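Local coordinates for protein cortical-lytic enzyme (Bacillus cereus, PDB 4S3J) that acts as an N-acetylglucosaminidase that degrades spore cortex peptidoglycan during germination, probably recognising its muramic acid delta-lactam residues, at residues A[103-112]-A[401-410]; A[322-331]-A[378-386]. All coordinates share one frame; numbering follows the deposited sequence.

Contact 1. Residues A[103-112]-A[401-410]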
# COMPACT_ATOMS: atom_id res chain seq x y z
N ARG A 103 -2.01 -1.97 18.13
CA ARG A 103 -0.71 -1.30 18.03
C ARG A 103 -0.81 -0.13 17.06
O ARG A 103 -1.77 -0.02 16.27
CB ARG A 103 0.39 -2.28 17.61
CG ARG A 103 0.18 -3.04 16.33
CD ARG A 103 1.30 -4.07 16.16
NE ARG A 103 2.35 -3.92 15.15
CZ ARG A 103 2.80 -2.81 14.56
NH1 ARG A 103 2.32 -1.60 14.81
NH2 ARG A 103 3.79 -2.93 13.68
N SER A 104 0.15 0.79 17.18
CA SER A 104 0.25 1.96 16.33
C SER A 104 0.85 1.59 14.99
O SER A 104 1.58 0.60 14.89
CB SER A 104 1.11 3.05 16.98
OG SER A 104 0.45 3.60 18.11
N VAL A 105 0.53 2.38 13.98
CA VAL A 105 1.11 2.22 12.65
C VAL A 105 1.36 3.60 12.04
O VAL A 105 0.65 4.56 12.34
CB VAL A 105 0.18 1.36 11.73
CG1 VAL A 105 -1.05 2.15 11.27
CG2 VAL A 105 0.93 0.81 10.55
N GLU A 106 2.36 3.70 11.18
CA GLU A 106 2.50 4.87 10.33
C GLU A 106 2.07 4.48 8.93
O GLU A 106 2.40 3.39 8.46
CB GLU A 106 3.93 5.43 10.34
CG GLU A 106 4.33 5.93 11.73
CD GLU A 106 5.56 6.81 11.77
OE1 GLU A 106 6.14 7.10 10.72
OE2 GLU A 106 5.93 7.24 12.88
N SER A 107 1.31 5.36 8.29
CA SER A 107 0.78 5.12 6.95
C SER A 107 1.22 6.23 6.02
O SER A 107 1.24 7.39 6.41
CB SER A 107 -0.75 5.04 7.00
OG SER A 107 -1.27 6.24 7.56
N ILE A 108 1.55 5.87 4.78
CA ILE A 108 1.88 6.81 3.73
C ILE A 108 0.98 6.53 2.55
O ILE A 108 0.64 5.38 2.31
CB ILE A 108 3.33 6.68 3.24
CG1 ILE A 108 4.31 6.81 4.42
CG2 ILE A 108 3.62 7.69 2.13
CD1 ILE A 108 5.68 6.29 4.08
N ALA A 109 0.56 7.57 1.83
CA ALA A 109 -0.02 7.37 0.50
C ALA A 109 0.59 8.33 -0.51
O ALA A 109 0.79 9.51 -0.21
CB ALA A 109 -1.52 7.54 0.53
N TYR A 110 0.84 7.83 -1.72
CA TYR A 110 1.39 8.61 -2.81
C TYR A 110 0.30 9.15 -3.70
O TYR A 110 -0.69 8.46 -3.95
CB TYR A 110 2.36 7.75 -3.64
CG TYR A 110 3.72 7.59 -3.00
CD1 TYR A 110 3.93 6.69 -1.96
CD2 TYR A 110 4.80 8.38 -3.42
CE1 TYR A 110 5.19 6.56 -1.36
CE2 TYR A 110 6.05 8.25 -2.81
CZ TYR A 110 6.24 7.34 -1.78
OH TYR A 110 7.46 7.19 -1.14
N LEU A 111 0.50 10.37 -4.21
CA LEU A 111 -0.38 11.03 -5.16
C LEU A 111 0.43 11.32 -6.40
O LEU A 111 1.47 11.96 -6.30
CB LEU A 111 -0.93 12.34 -4.58
CG LEU A 111 -1.71 13.28 -5.50
CD1 LEU A 111 -3.04 12.64 -5.89
CD2 LEU A 111 -1.94 14.65 -4.86
N GLN A 112 -0.04 10.86 -7.56
CA GLN A 112 0.67 11.07 -8.81
C GLN A 112 -0.30 11.46 -9.90
O GLN A 112 -0.81 10.60 -10.60
CB GLN A 112 1.42 9.80 -9.23
CG GLN A 112 2.20 9.98 -10.53
CD GLN A 112 2.59 8.67 -11.20
OE1 GLN A 112 1.78 7.75 -11.31
NE2 GLN A 112 3.83 8.59 -11.64
N GLY A 401 6.59 -6.96 12.95
CA GLY A 401 6.89 -5.83 13.81
C GLY A 401 7.46 -4.60 13.09
O GLY A 401 8.24 -3.86 13.67
N ILE A 402 7.07 -4.38 11.84
CA ILE A 402 7.65 -3.26 11.09
C ILE A 402 6.89 -1.95 11.34
O ILE A 402 5.85 -1.93 12.01
CB ILE A 402 7.69 -3.56 9.61
CG1 ILE A 402 6.30 -3.86 9.10
CG2 ILE A 402 8.61 -4.77 9.33
CD1 ILE A 402 6.21 -3.74 7.59
N GLY A 403 7.43 -0.84 10.86
CA GLY A 403 6.91 0.47 11.21
C GLY A 403 5.59 0.87 10.58
O GLY A 403 4.79 1.57 11.20
N GLY A 404 5.36 0.46 9.34
CA GLY A 404 4.21 0.98 8.65
C GLY A 404 4.00 0.45 7.26
O GLY A 404 4.57 -0.57 6.87
N ILE A 405 3.13 1.14 6.53
CA ILE A 405 2.69 0.73 5.21
C ILE A 405 2.63 1.97 4.31
O ILE A 405 2.25 3.05 4.75
CB ILE A 405 1.30 0.00 5.30
CG1 ILE A 405 0.84 -0.51 3.94
CG2 ILE A 405 0.26 0.91 5.89
CD1 ILE A 405 -0.33 -1.47 4.05
N SER A 406 3.02 1.80 3.05
CA SER A 406 3.05 2.88 2.08
C SER A 406 2.26 2.50 0.84
O SER A 406 2.61 1.56 0.15
CB SER A 406 4.51 3.21 1.72
OG SER A 406 4.59 4.24 0.75
N TYR A 407 1.20 3.25 0.57
CA TYR A 407 0.26 2.91 -0.50
C TYR A 407 0.55 3.61 -1.83
O TYR A 407 0.64 4.84 -1.87
CB TYR A 407 -1.13 3.26 -0.06
CG TYR A 407 -1.72 2.40 1.03
CD1 TYR A 407 -2.22 1.11 0.74
CD2 TYR A 407 -1.83 2.85 2.33
CE1 TYR A 407 -2.80 0.33 1.74
CE2 TYR A 407 -2.42 2.07 3.34
CZ TYR A 407 -2.90 0.81 3.03
OH TYR A 407 -3.51 0.01 3.99
N TRP A 408 0.62 2.83 -2.91
CA TRP A 408 0.65 3.35 -4.28
C TRP A 408 -0.65 2.91 -4.97
O TRP A 408 -0.80 1.71 -5.26
CB TRP A 408 1.85 2.82 -5.06
CG TRP A 408 2.00 3.52 -6.40
CD1 TRP A 408 1.35 3.22 -7.56
CD2 TRP A 408 2.81 4.65 -6.68
NE1 TRP A 408 1.73 4.09 -8.56
CE2 TRP A 408 2.62 4.99 -8.03
CE3 TRP A 408 3.69 5.43 -5.92
CZ2 TRP A 408 3.27 6.05 -8.65
CZ3 TRP A 408 4.33 6.49 -6.53
CH2 TRP A 408 4.11 6.79 -7.88
N LYS A 409 -1.59 3.81 -5.26
CA LYS A 409 -1.53 5.25 -5.06
C LYS A 409 -2.97 5.75 -4.91
O LYS A 409 -3.92 5.01 -5.19
CB LYS A 409 -0.85 5.97 -6.24
CG LYS A 409 -1.53 5.71 -7.60
CD LYS A 409 -0.93 6.60 -8.71
CE LYS A 409 -1.50 6.23 -10.07
NZ LYS A 409 -1.06 7.18 -11.15
N ILE A 410 -3.12 7.00 -4.50
CA ILE A 410 -4.41 7.66 -4.40
C ILE A 410 -5.07 7.70 -5.78
O ILE A 410 -4.41 7.92 -6.79
CB ILE A 410 -4.24 9.08 -3.80
CG1 ILE A 410 -3.77 8.96 -2.35
CG2 ILE A 410 -5.54 9.90 -3.90
CD1 ILE A 410 -3.27 10.27 -1.76
O HOH W 1 -2.56 9.49 -7.93
O HOH W 2 -3.39 8.89 -10.49
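Lys409 NZ is gripped at the end of its chain: it donates to Gln112 OE1 at 2.9 Å, on a lone pair in the carbonyl plane, and to a water that in turn donates to Gln112 O. A weak direct bond from Lys409 NZ to that same carbonyl is longer. Extended beyond CG, the lysine runs beside Gln112 and brings its ammonium to the amide oxygen. A second water links Gln112 N to Ile410 O, continuing the strand ladder where direct bonds stop.

Toward the N-terminal ends of both segments, strands 104-111 and 404-408 run parallel, 14° apart. Their backbone bonds go both ways, from Glu106 N to Gly403 O up to Ile410 N to Tyr110 O. Gly404, without a side chain, lets its CA come within 3.0 Å of Glu106 O. Glu106 itself turns its carboxylate to Lys430 in a salt bridge.

On the face that carries Ile108, Ser406 turns its OG opposite its own backbone N (chi1 179°), which sets it in the plane of the Tyr110 ring, 3.2 Å from Tyr110 CE1. The side chains of Trp408 and Tyr110 cross at about a right angle, but their rings meet obliquely, planes 38° apart, with Trp408 CE3 3.5 Å from Tyr110 CB. On the reverse face Ala109 CB is small enough for Ile410 CG1 to approach to 3.9 Å, while Ile405 and Tyr407 pack on Phe394 of helix 387-400.

First and last strands thus close the TIM barrel of this glycosyl hydrolase family 18 enzyme. Trp408 lies about 8 Å, side chain to side chain, from Glu220, the probable proton donor. As in related chitinases, it probably lines the sugar pocket; Tyr110, Gln112 and, edge-to-face, Phe139 surround the indole, and the cis peptide after Trp408 helps set its direction.

Contact 2. Residues A[322-331]-A[378-386]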
# COMPACT_ATOMS: atom_id res chain seq x y z
N GLN A 322 2.68 -1.12 -0.59
CA GLN A 322 1.46 -1.85 -0.91
C GLN A 322 0.75 -1.22 -2.09
O GLN A 322 0.36 -0.06 -2.04
CB GLN A 322 0.53 -1.88 0.29
CG GLN A 322 -0.77 -2.63 0.04
CD GLN A 322 -0.54 -4.11 -0.26
OE1 GLN A 322 0.19 -4.80 0.46
NE2 GLN A 322 -1.16 -4.59 -1.33
N ASN A 323 0.52 -2.01 -3.14
CA ASN A 323 -0.26 -1.59 -4.29
C ASN A 323 -1.74 -1.54 -3.94
O ASN A 323 -2.24 -2.42 -3.22
CB ASN A 323 -0.04 -2.55 -5.45
CG ASN A 323 -0.34 -3.99 -5.07
OD1 ASN A 323 0.37 -4.58 -4.24
ND2 ASN A 323 -1.42 -4.55 -5.61
N LEU A 324 -2.44 -0.54 -4.46
CA LEU A 324 -3.90 -0.53 -4.39
C LEU A 324 -4.51 -1.00 -5.72
O LEU A 324 -5.71 -1.32 -5.78
CB LEU A 324 -4.40 0.86 -4.01
CG LEU A 324 -4.10 1.29 -2.56
CD1 LEU A 324 -4.49 2.76 -2.37
CD2 LEU A 324 -4.84 0.41 -1.60
N TYR A 325 -3.68 -1.07 -6.76
CA TYR A 325 -4.13 -1.47 -8.09
C TYR A 325 -4.01 -2.97 -8.33
O TYR A 325 -3.19 -3.65 -7.70
CB TYR A 325 -3.31 -0.73 -9.17
CG TYR A 325 -1.82 -0.94 -8.99
CD1 TYR A 325 -1.06 -0.11 -8.16
CD2 TYR A 325 -1.15 -1.99 -9.64
CE1 TYR A 325 0.29 -0.33 -7.97
CE2 TYR A 325 0.22 -2.20 -9.45
CZ TYR A 325 0.92 -1.36 -8.62
OH TYR A 325 2.25 -1.58 -8.42
N GLY A 326 -4.83 -3.47 -9.25
CA GLY A 326 -4.63 -4.76 -9.87
C GLY A 326 -4.40 -4.54 -11.35
O GLY A 326 -4.31 -3.38 -11.80
N PHE A 327 -4.33 -5.62 -12.12
CA PHE A 327 -4.22 -5.53 -13.59
C PHE A 327 -5.19 -6.48 -14.26
O PHE A 327 -5.51 -7.55 -13.73
CB PHE A 327 -2.81 -5.86 -14.07
CG PHE A 327 -1.78 -4.81 -13.73
CD1 PHE A 327 -1.82 -3.56 -14.33
CD2 PHE A 327 -0.80 -5.09 -12.82
CE1 PHE A 327 -0.86 -2.59 -14.01
CE2 PHE A 327 0.16 -4.13 -12.49
CZ PHE A 327 0.12 -2.88 -13.09
N ASP A 328 -5.63 -6.07 -15.44
CA ASP A 328 -6.46 -6.85 -16.34
C ASP A 328 -5.58 -7.15 -17.55
O ASP A 328 -5.20 -6.23 -18.28
CB ASP A 328 -7.72 -6.07 -16.71
CG ASP A 328 -8.63 -6.81 -17.69
OD1 ASP A 328 -8.14 -7.65 -18.47
OD2 ASP A 328 -9.84 -6.51 -17.69
N TRP A 329 -5.18 -8.41 -17.71
CA TRP A 329 -4.37 -8.89 -18.82
C TRP A 329 -5.22 -9.59 -19.88
O TRP A 329 -6.05 -10.41 -19.54
CB TRP A 329 -3.34 -9.90 -18.34
CG TRP A 329 -2.19 -9.43 -17.51
CD1 TRP A 329 -0.96 -9.06 -17.98
CD2 TRP A 329 -2.11 -9.35 -16.08
NE1 TRP A 329 -0.14 -8.72 -16.94
CE2 TRP A 329 -0.81 -8.90 -15.76
CE3 TRP A 329 -3.01 -9.61 -15.03
CZ2 TRP A 329 -0.38 -8.70 -14.45
CZ3 TRP A 329 -2.57 -9.42 -13.72
CH2 TRP A 329 -1.27 -8.98 -13.44
N LYS A 330 -4.98 -9.31 -21.15
CA LYS A 330 -5.55 -10.11 -22.23
C LYS A 330 -4.66 -11.32 -22.49
O LYS A 330 -3.43 -11.22 -22.41
CB LYS A 330 -5.70 -9.28 -23.51
CG LYS A 330 -6.78 -8.22 -23.40
CD LYS A 330 -6.82 -7.40 -24.66
CE LYS A 330 -7.81 -6.28 -24.56
NZ LYS A 330 -7.76 -5.44 -25.79
N LEU A 331 -5.29 -12.46 -22.78
CA LEU A 331 -4.59 -13.73 -22.99
C LEU A 331 -4.69 -14.14 -24.46
O LEU A 331 -5.65 -13.76 -25.13
CB LEU A 331 -5.19 -14.83 -22.09
CG LEU A 331 -5.08 -14.62 -20.58
CD1 LEU A 331 -5.78 -15.75 -19.81
CD2 LEU A 331 -3.66 -14.53 -20.13
N VAL A 378 -12.34 -12.41 -26.48
CA VAL A 378 -10.97 -12.43 -26.01
C VAL A 378 -10.97 -12.76 -24.52
O VAL A 378 -11.77 -12.19 -23.77
CB VAL A 378 -10.26 -11.08 -26.28
CG1 VAL A 378 -8.86 -11.06 -25.70
CG2 VAL A 378 -10.22 -10.79 -27.79
N GLN A 379 -10.12 -13.70 -24.09
CA GLN A 379 -10.01 -14.03 -22.67
C GLN A 379 -9.16 -13.01 -21.91
O GLN A 379 -8.13 -12.55 -22.44
CB GLN A 379 -9.41 -15.42 -22.47
CG GLN A 379 -9.50 -15.85 -21.01
CD GLN A 379 -8.93 -17.22 -20.68
OE1 GLN A 379 -8.85 -17.57 -19.50
NE2 GLN A 379 -8.55 -18.00 -21.68
N HIS A 380 -9.61 -12.64 -20.72
CA HIS A 380 -8.87 -11.77 -19.80
C HIS A 380 -8.60 -12.51 -18.48
O HIS A 380 -9.40 -13.36 -18.06
CB HIS A 380 -9.65 -10.51 -19.48
CG HIS A 380 -9.90 -9.59 -20.64
ND1 HIS A 380 -9.45 -8.29 -20.67
CD2 HIS A 380 -10.62 -9.77 -21.77
CE1 HIS A 380 -9.86 -7.71 -21.78
NE2 HIS A 380 -10.57 -8.58 -22.48
N GLU A 381 -7.51 -12.14 -17.82
CA GLU A 381 -7.22 -12.59 -16.45
C GLU A 381 -6.94 -11.37 -15.60
O GLU A 381 -6.14 -10.51 -15.99
CB GLU A 381 -6.04 -13.56 -16.43
CG GLU A 381 -5.77 -14.17 -15.09
CD GLU A 381 -4.88 -15.37 -15.16
OE1 GLU A 381 -5.10 -16.23 -16.05
OE2 GLU A 381 -3.97 -15.47 -14.33
N VAL A 382 -7.58 -11.31 -14.44
CA VAL A 382 -7.45 -10.20 -13.53
C VAL A 382 -6.93 -10.65 -12.18
O VAL A 382 -7.46 -11.59 -11.60
CB VAL A 382 -8.81 -9.50 -13.32
CG1 VAL A 382 -8.67 -8.33 -12.38
CG2 VAL A 382 -9.41 -9.06 -14.65
N TRP A 383 -5.89 -9.97 -11.68
CA TRP A 383 -5.40 -10.13 -10.30
C TRP A 383 -5.52 -8.77 -9.63
O TRP A 383 -5.23 -7.77 -10.27
CB TRP A 383 -3.95 -10.64 -10.26
CG TRP A 383 -3.84 -12.06 -10.68
CD1 TRP A 383 -3.76 -12.54 -11.96
CD2 TRP A 383 -3.81 -13.20 -9.82
NE1 TRP A 383 -3.68 -13.91 -11.95
CE2 TRP A 383 -3.70 -14.35 -10.65
CE3 TRP A 383 -3.87 -13.37 -8.43
CZ2 TRP A 383 -3.69 -15.64 -10.13
CZ3 TRP A 383 -3.81 -14.65 -7.92
CH2 TRP A 383 -3.73 -15.77 -8.76
N PHE A 384 -6.00 -8.72 -8.39
CA PHE A 384 -6.23 -7.42 -7.77
C PHE A 384 -6.11 -7.51 -6.25
O PHE A 384 -5.54 -8.47 -5.73
CB PHE A 384 -7.58 -6.83 -8.26
CG PHE A 384 -8.81 -7.53 -7.78
CD1 PHE A 384 -9.20 -8.77 -8.30
CD2 PHE A 384 -9.63 -6.91 -6.85
CE1 PHE A 384 -10.37 -9.41 -7.83
CE2 PHE A 384 -10.79 -7.55 -6.37
CZ PHE A 384 -11.17 -8.77 -6.89
N GLU A 385 -6.58 -6.48 -5.54
CA GLU A 385 -6.48 -6.41 -4.09
C GLU A 385 -7.88 -6.30 -3.51
O GLU A 385 -8.71 -5.56 -4.05
CB GLU A 385 -5.66 -5.22 -3.65
CG GLU A 385 -4.22 -5.18 -4.15
CD GLU A 385 -3.34 -6.23 -3.48
OE1 GLU A 385 -3.61 -6.58 -2.30
OE2 GLU A 385 -2.42 -6.74 -4.14
N ASP A 386 -8.16 -7.01 -2.41
CA ASP A 386 -9.44 -6.83 -1.72
C ASP A 386 -9.26 -6.95 -0.21
O ASP A 386 -8.13 -7.05 0.29
CB ASP A 386 -10.53 -7.81 -2.22
CG ASP A 386 -10.32 -9.27 -1.80
OD1 ASP A 386 -9.44 -9.59 -0.97
OD2 ASP A 386 -11.10 -10.13 -2.30
O HOH W 3 -7.13 -3.65 -6.78
O HOH W 4 -8.00 -14.97 -25.71
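Charged and amide groups bind at two places. His380 ND1 donates to Asp328 OD1 at 2.6 Å, the oxygen being met on its syn side and lying in the imidazole plane. With chi1 at 178° the carboxylate of Asp328 is thrown out opposite its own N and reaches across to the histidine; Tyr372 holds OD2, and Asp374 takes His380 NE2. At the other end of the contact, Asn323 ND2 gives one hydrogen to Tyr325 O and the other to Glu385 OE2 at 2.8 Å, approaching from above the carboxylate plane. Ser389 holds OE1 of this buried glutamate. Trp383 NE1 is held by the anti lone pair of Glu381 OE2.

Backbone bonds form an antiparallel ladder. Phe327 with Trp383 and Trp329 with Glu381 are hydrogen-bonded pairs, and Leu331 N adds a bond to Gln379 O. Beyond the paired part, one water joins Leu324 O to Glu385 N, and another Leu331 O to Gln379 N.

Ring contacts occur on both faces. Lys330 CG lies over the His380 ring, 3.9 Å from its centroid, a CH-pi contact. On the other side Trp329 CZ3 touches Trp383 CD1 at 3.8 Å, with ring planes 75° apart.

With both imidazole nitrogens facing aspartates, His380 is probably inclined to protonation. The ladder and the Asp328-His380 bond join strand 379-383 to the outer part of strand 318-330, while Glu385, just past the strand, binds Asn323, consistent with the alpha+beta insertion of many family 18 chitinases.

Strand 404-408 of contact 1 lies beside strand 318-330 of contact 2, and their backbones probably bond directly, Ser406 O to Gln322 N and Trp408 O to Leu324 N. Contact 1 sits near the centre of the chain, joining parallel strands by a regular ladder with mostly apolar and aromatic side chains, and polar links chiefly at its ends. Contact 2, also largely buried but farther out, with Lys330 exposed, is antiparallel and depends more on carboxylates paired with amide and imidazole groups. It is nested within the chain loop that contact 1 closes: one completes the barrel, while the other builds outward from a barrel strand.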